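Local atomic coordinates of austinoid biosynthesis clusters protein H (Emericella nidulans FGSC A4, PDB entry 5X9K), a protein that takes part in the biosynthesis of the fungal meroterpenoids austinol and dehydroaustinol, as a homodimeric member of the trt14 isomerase family. Residues D44-L58 with L70-K84. Numbering follows the deposited sequence.
Sequences DVESVLSFMSPSCTL and LQTKEESKADFQGLK
K73 extends from the first turn of helix 73-84 to the L49-M52 turn, past S53 O. Its CG is anti to the backbone N (chi1 -174°) and every later torsion is extended, which carries the amine straight to two carbonyls. CB lies near P54 O; CG packs on L49 CD2; CD runs along S53 O and the CB of M52; CE passes L49 O. At the tip, K73 NZ donates to M52 O at 2.8 Å, tilted from the carbonyl plane. A weaker bond goes to L49 O, so one ammonium group ties both ends of this type I turn. At the root of K73, a water accepts from its backbone N and donates to P54 O and C56 O.

L49 enters as a knob from helix 46-49 among K73, S76, K77 and F80, its CD1 3.6 Å from K77 CD. K77, one turn beyond K73, continues to a salt bridge, NZ meeting the syn lone pair of E46 OE2 at 2.9 Å. The F80 ring takes V48 CG1 over one face, 4.0 Å from the centroid. M52 CE lies 3.4 Å from F80 CZ, and M52 SD makes an oblique Met-aromatic contact with that ring. L58 CD2 packs on S76 CB at 3.5 Å.

An antiparallel hydrogen-bonded pair, L58 N to Q71 O 2.9 Å and Q71 N to L58 O 2.8 Å, joins the strands of hairpin 56-61/70-72. Helix 73-84 follows directly, introduced by the T72-E75 capping box, and packs against helix 46-49; F36 of helix 26-38 and F144 of strand 141-148 also touch M52. Helices against a curled mixed sheet are consistent with an NTF2-like alpha+beta fold.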
loop_
_atom_site.group_PDB
_atom_site.type_symbol
_atom_site.label_atom_id
_atom_site.label_comp_id
_atom_site.label_asym_id
_atom_site.label_seq_id
_atom_site.Cartn_x
_atom_site.Cartn_y
_atom_site.Cartn_z
ATOM N N ASP A 44 -4.150 23.474 -4.753
ATOM C CA ASP A 44 -4.167 24.759 -4.064
ATOM C C ASP A 44 -3.460 24.706 -2.714
ATOM O O ASP A 44 -3.541 25.678 -1.946
ATOM C CB ASP A 44 -5.609 25.267 -3.902
ATOM C CG ASP A 44 -6.425 24.467 -2.875
ATOM O OD1 ASP A 44 -5.872 23.564 -2.202
ATOM O OD2 ASP A 44 -7.643 24.741 -2.745
ATOM N N VAL A 45 -2.796 23.585 -2.403
ATOM C CA VAL A 45 -2.032 23.359 -1.173
ATOM C C VAL A 45 -2.943 23.206 0.044
ATOM O O VAL A 45 -2.886 22.198 0.756
ATOM C CB VAL A 45 -1.010 24.482 -0.918
ATOM C CG1 VAL A 45 -0.174 24.143 0.297
ATOM C CG2 VAL A 45 -0.128 24.708 -2.141
ATOM N N GLU A 46 -3.777 24.212 0.299
ATOM C CA GLU A 46 -4.428 24.315 1.599
ATOM C C GLU A 46 -5.670 23.445 1.735
ATOM O O GLU A 46 -6.036 23.075 2.854
ATOM C CB GLU A 46 -4.797 25.770 1.864
ATOM C CG GLU A 46 -3.634 26.738 1.819
ATOM C CD GLU A 46 -2.690 26.568 2.990
ATOM O OE1 GLU A 46 -3.043 25.845 3.951
ATOM O OE2 GLU A 46 -1.585 27.149 2.941
ATOM N N SER A 47 -6.356 23.135 0.638
ATOM C CA SER A 47 -7.592 22.375 0.766
ATOM C C SER A 47 -7.333 20.977 1.309
ATOM O O SER A 47 -8.135 20.454 2.093
ATOM C CB SER A 47 -8.315 22.315 -0.575
ATOM O OG SER A 47 -8.970 23.542 -0.826
ATOM N N VAL A 48 -6.218 20.361 0.906
ATOM C CA VAL A 48 -5.814 19.078 1.478
ATOM C C VAL A 48 -5.449 19.245 2.945
ATOM O O VAL A 48 -5.922 18.499 3.812
ATOM C CB VAL A 48 -4.642 18.470 0.686
ATOM C CG1 VAL A 48 -4.204 17.196 1.328
ATOM C CG2 VAL A 48 -5.040 18.207 -0.757
ATOM N N LEU A 49 -4.609 20.237 3.246
ATOM C CA LEU A 49 -4.182 20.446 4.623
ATOM C C LEU A 49 -5.358 20.746 5.535
ATOM O O LEU A 49 -5.309 20.426 6.724
ATOM C CB LEU A 49 -3.170 21.589 4.699
ATOM C CG LEU A 49 -1.791 21.374 4.082
ATOM C CD1 LEU A 49 -1.081 22.723 4.026
ATOM C CD2 LEU A 49 -0.994 20.367 4.892
ATOM N N SER A 50 -6.411 21.376 5.011
ATOM C CA SER A 50 -7.536 21.744 5.861
ATOM C C SER A 50 -8.366 20.540 6.291
ATOM O O SER A 50 -9.200 20.669 7.194
ATOM C CB SER A 50 -8.428 22.765 5.150
ATOM O OG SER A 50 -9.219 22.138 4.161
ATOM N N PHE A 51 -8.160 19.382 5.675
ATOM C CA PHE A 51 -8.837 18.158 6.075
ATOM C C PHE A 51 -7.997 17.292 7.008
ATOM O O PHE A 51 -8.424 16.188 7.359
ATOM C CB PHE A 51 -9.239 17.358 4.832
ATOM C CG PHE A 51 -10.646 17.627 4.364
ATOM C CD1 PHE A 51 -10.924 18.702 3.528
ATOM C CD2 PHE A 51 -11.686 16.791 4.745
ATOM C CE1 PHE A 51 -12.223 18.949 3.087
ATOM C CE2 PHE A 51 -12.989 17.033 4.308
ATOM C CZ PHE A 51 -13.253 18.115 3.479
ATOM N N MET A 52 -6.821 17.761 7.420
ATOM C CA MET A 52 -5.963 17.052 8.358
ATOM C C MET A 52 -6.009 17.753 9.714
ATOM O O MET A 52 -5.893 18.983 9.787
ATOM C CB MET A 52 -4.527 16.983 7.826
ATOM C CG MET A 52 -4.446 16.299 6.482
ATOM S SD MET A 52 -2.801 16.482 5.790
ATOM C CE MET A 52 -2.943 15.741 4.189
ATOM N N SER A 53 -6.225 16.981 10.780
ATOM C CA SER A 53 -6.189 17.568 12.108
ATOM C C SER A 53 -4.770 18.054 12.425
ATOM O O SER A 53 -3.795 17.602 11.815
ATOM C CB SER A 53 -6.684 16.563 13.158
ATOM O OG SER A 53 -5.817 15.461 13.330
ATOM N N PRO A 54 -4.632 19.020 13.341
ATOM C CA PRO A 54 -3.278 19.522 13.663
ATOM C C PRO A 54 -2.291 18.428 14.060
ATOM O O PRO A 54 -1.102 18.514 13.723
ATOM C CB PRO A 54 -3.536 20.498 14.820
ATOM C CG PRO A 54 -4.977 20.930 14.668
ATOM C CD PRO A 54 -5.698 19.745 14.065
ATOM N N SER A 55 -2.755 17.393 14.757
ATOM C CA SER A 55 -1.907 16.302 15.228
ATOM C C SER A 55 -1.798 15.153 14.230
ATOM O O SER A 55 -1.307 14.079 14.593
ATOM C CB SER A 55 -2.436 15.761 16.558
ATOM O OG SER A 55 -3.749 15.237 16.400
ATOM N N CYS A 56 -2.248 15.349 12.992
ATOM C CA CYS A 56 -2.263 14.259 12.024
ATOM C C CYS A 56 -0.860 13.717 11.789
ATOM O O CYS A 56 0.100 14.477 11.608
ATOM C CB CYS A 56 -2.860 14.745 10.708
ATOM S SG CYS A 56 -3.106 13.457 9.476
ATOM N N THR A 57 -0.747 12.392 11.799
ATOM C CA THR A 57 0.482 11.687 11.451
ATOM C C THR A 57 0.387 11.289 9.984
ATOM O O THR A 57 -0.588 10.648 9.586
ATOM C CB THR A 57 0.652 10.438 12.322
ATOM O OG1 THR A 57 0.698 10.803 13.713
ATOM C CG2 THR A 57 1.926 9.682 11.951
ATOM N N LEU A 58 1.370 11.685 9.178
ATOM C CA LEU A 58 1.476 11.189 7.810
ATOM C C LEU A 58 2.524 10.084 7.774
ATOM O O LEU A 58 3.655 10.291 8.218
ATOM C CB LEU A 58 1.840 12.306 6.829
ATOM C CG LEU A 58 0.771 13.388 6.662
ATOM C CD1 LEU A 58 0.915 14.498 7.693
ATOM C CD2 LEU A 58 0.771 13.946 5.263
ATOM N N LEU A 70 7.663 8.778 8.896
ATOM C CA LEU A 70 6.613 9.592 9.496
ATOM C C LEU A 70 6.887 11.075 9.277
ATOM O O LEU A 70 8.046 11.516 9.268
ATOM C CB LEU A 70 6.483 9.276 10.992
ATOM C CG LEU A 70 5.325 8.358 11.392
ATOM C CD1 LEU A 70 5.303 7.080 10.592
ATOM C CD2 LEU A 70 5.372 8.052 12.884
ATOM N N GLN A 71 5.811 11.840 9.089
ATOM C CA GLN A 71 5.888 13.280 8.907
ATOM C C GLN A 71 4.753 13.938 9.673
ATOM O O GLN A 71 3.670 13.364 9.826
ATOM C CB GLN A 71 5.794 13.702 7.431
ATOM C CG GLN A 71 7.085 13.534 6.653
ATOM C CD GLN A 71 7.058 14.262 5.331
ATOM O OE1 GLN A 71 6.018 14.336 4.673
ATOM N NE2 GLN A 71 8.202 14.812 4.935
ATOM N N THR A 72 5.022 15.148 10.161
ATOM C CA THR A 72 3.979 15.976 10.740
ATOM C C THR A 72 3.223 16.688 9.629
ATOM O O THR A 72 3.683 16.778 8.489
ATOM C CB THR A 72 4.568 17.012 11.700
ATOM O OG1 THR A 72 5.431 17.892 10.970
ATOM C CG2 THR A 72 5.364 16.337 12.787
ATOM N N LYS A 73 2.054 17.215 9.979
ATOM C CA LYS A 73 1.301 18.017 9.022
ATOM C C LYS A 73 2.132 19.203 8.538
ATOM O O LYS A 73 2.139 19.529 7.340
ATOM C CB LYS A 73 -0.009 18.470 9.664
ATOM C CG LYS A 73 -0.938 19.180 8.730
ATOM C CD LYS A 73 -2.206 19.620 9.450
ATOM C CE LYS A 73 -2.882 20.746 8.690
ATOM N NZ LYS A 73 -4.130 21.153 9.372
ATOM N N GLU A 74 2.879 19.829 9.454
ATOM C CA GLU A 74 3.746 20.946 9.090
ATOM C C GLU A 74 4.819 20.519 8.101
ATOM O O GLU A 74 5.100 21.234 7.130
ATOM C CB GLU A 74 4.387 21.533 10.350
ATOM C CG GLU A 74 5.082 22.870 10.147
ATOM C CD GLU A 74 5.522 23.492 11.465
ATOM O OE1 GLU A 74 6.730 23.422 11.782
ATOM O OE2 GLU A 74 4.656 24.031 12.191
ATOM N N GLU A 75 5.435 19.357 8.332
ATOM C CA GLU A 75 6.449 18.854 7.410
ATOM C C GLU A 75 5.862 18.507 6.042
ATOM O O GLU A 75 6.555 18.612 5.026
ATOM C CB GLU A 75 7.142 17.629 8.016
ATOM C CG GLU A 75 8.208 17.948 9.043
ATOM C CD GLU A 75 8.686 16.706 9.768
ATOM O OE1 GLU A 75 7.867 15.783 9.947
ATOM O OE2 GLU A 75 9.877 16.646 10.155
ATOM N N SER A 76 4.601 18.097 5.982
ATOM C CA SER A 76 4.079 17.647 4.701
ATOM C C SER A 76 3.659 18.789 3.784
ATOM O O SER A 76 3.390 18.538 2.604
ATOM C CB SER A 76 2.896 16.707 4.915
ATOM O OG SER A 76 1.772 17.406 5.418
ATOM N N LYS A 77 3.596 20.028 4.282
ATOM C CA LYS A 77 3.107 21.123 3.443
ATOM C C LYS A 77 3.968 21.309 2.198
ATOM O O LYS A 77 3.450 21.672 1.134
ATOM C CB LYS A 77 3.045 22.422 4.247
ATOM C CG LYS A 77 2.428 23.578 3.467
ATOM C CD LYS A 77 1.929 24.692 4.368
ATOM C CE LYS A 77 1.162 25.717 3.561
ATOM N NZ LYS A 77 0.968 26.982 4.305
ATOM N N ALA A 78 5.275 21.060 2.305
ATOM C CA ALA A 78 6.141 21.150 1.134
ATOM C C ALA A 78 5.689 20.208 0.022
ATOM O O ALA A 78 5.800 20.550 -1.161
ATOM C CB ALA A 78 7.587 20.852 1.537
ATOM N N ASP A 79 5.178 19.022 0.386
ATOM C CA ASP A 79 4.718 18.062 -0.613
ATOM C C ASP A 79 3.551 18.621 -1.413
ATOM O O ASP A 79 3.504 18.488 -2.640
ATOM C CB ASP A 79 4.319 16.741 0.056
ATOM C CG ASP A 79 5.521 15.956 0.599
ATOM O OD1 ASP A 79 6.593 15.978 -0.037
ATOM O OD2 ASP A 79 5.385 15.305 1.661
ATOM N N PHE A 80 2.588 19.246 -0.738
ATOM C CA PHE A 80 1.457 19.812 -1.465
ATOM C C PHE A 80 1.857 21.073 -2.222
ATOM O O PHE A 80 1.265 21.387 -3.267
ATOM C CB PHE A 80 0.299 20.059 -0.499
ATOM C CG PHE A 80 -0.020 18.856 0.354
ATOM C CD1 PHE A 80 -0.538 17.706 -0.219
ATOM C CD2 PHE A 80 0.232 18.863 1.716
ATOM C CE1 PHE A 80 -0.812 16.592 0.555
ATOM C CE2 PHE A 80 -0.046 17.754 2.494
ATOM C CZ PHE A 80 -0.565 16.616 1.910
ATOM N N GLN A 81 2.876 21.788 -1.736
ATOM C CA GLN A 81 3.411 22.900 -2.509
ATOM C C GLN A 81 3.982 22.406 -3.830
ATOM O O GLN A 81 3.807 23.050 -4.870
ATOM C CB GLN A 81 4.469 23.644 -1.696
ATOM C CG GLN A 81 3.890 24.375 -0.500
ATOM C CD GLN A 81 4.944 25.043 0.362
ATOM O OE1 GLN A 81 6.142 24.792 0.214
ATOM N NE2 GLN A 81 4.499 25.905 1.269
ATOM N N GLY A 82 4.643 21.244 -3.812
ATOM C CA GLY A 82 5.199 20.699 -5.041
ATOM C C GLY A 82 4.131 20.256 -6.021
ATOM O O GLY A 82 4.262 20.468 -7.229
ATOM N N LEU A 83 3.061 19.627 -5.521
ATOM C CA LEU A 83 1.937 19.283 -6.388
ATOM C C LEU A 83 1.462 20.502 -7.165
ATOM O O LEU A 83 1.286 20.451 -8.390
ATOM C CB LEU A 83 0.781 18.702 -5.567
ATOM C CG LEU A 83 0.671 17.195 -5.346
ATOM C CD1 LEU A 83 -0.596 16.890 -4.554
ATOM C CD2 LEU A 83 0.676 16.446 -6.663
ATOM N N LYS A 84 1.268 21.618 -6.462
ATOM C CA LYS A 84 0.814 22.840 -7.113
ATOM C C LYS A 84 1.813 23.305 -8.167
ATOM O O LYS A 84 1.438 23.616 -9.305
ATOM C CB LYS A 84 0.589 23.924 -6.061
ATOM C CG LYS A 84 0.115 25.242 -6.632
ATOM C CD LYS A 84 -0.325 26.173 -5.530
ATOM C CE LYS A 84 -0.497 27.593 -6.057
ATOM N NZ LYS A 84 0.837 28.206 -6.337
HETATM O O HOH W 1 -1.377 21.496 -3.673
HETATM O O HOH W 2 0.791 16.688 12.683
#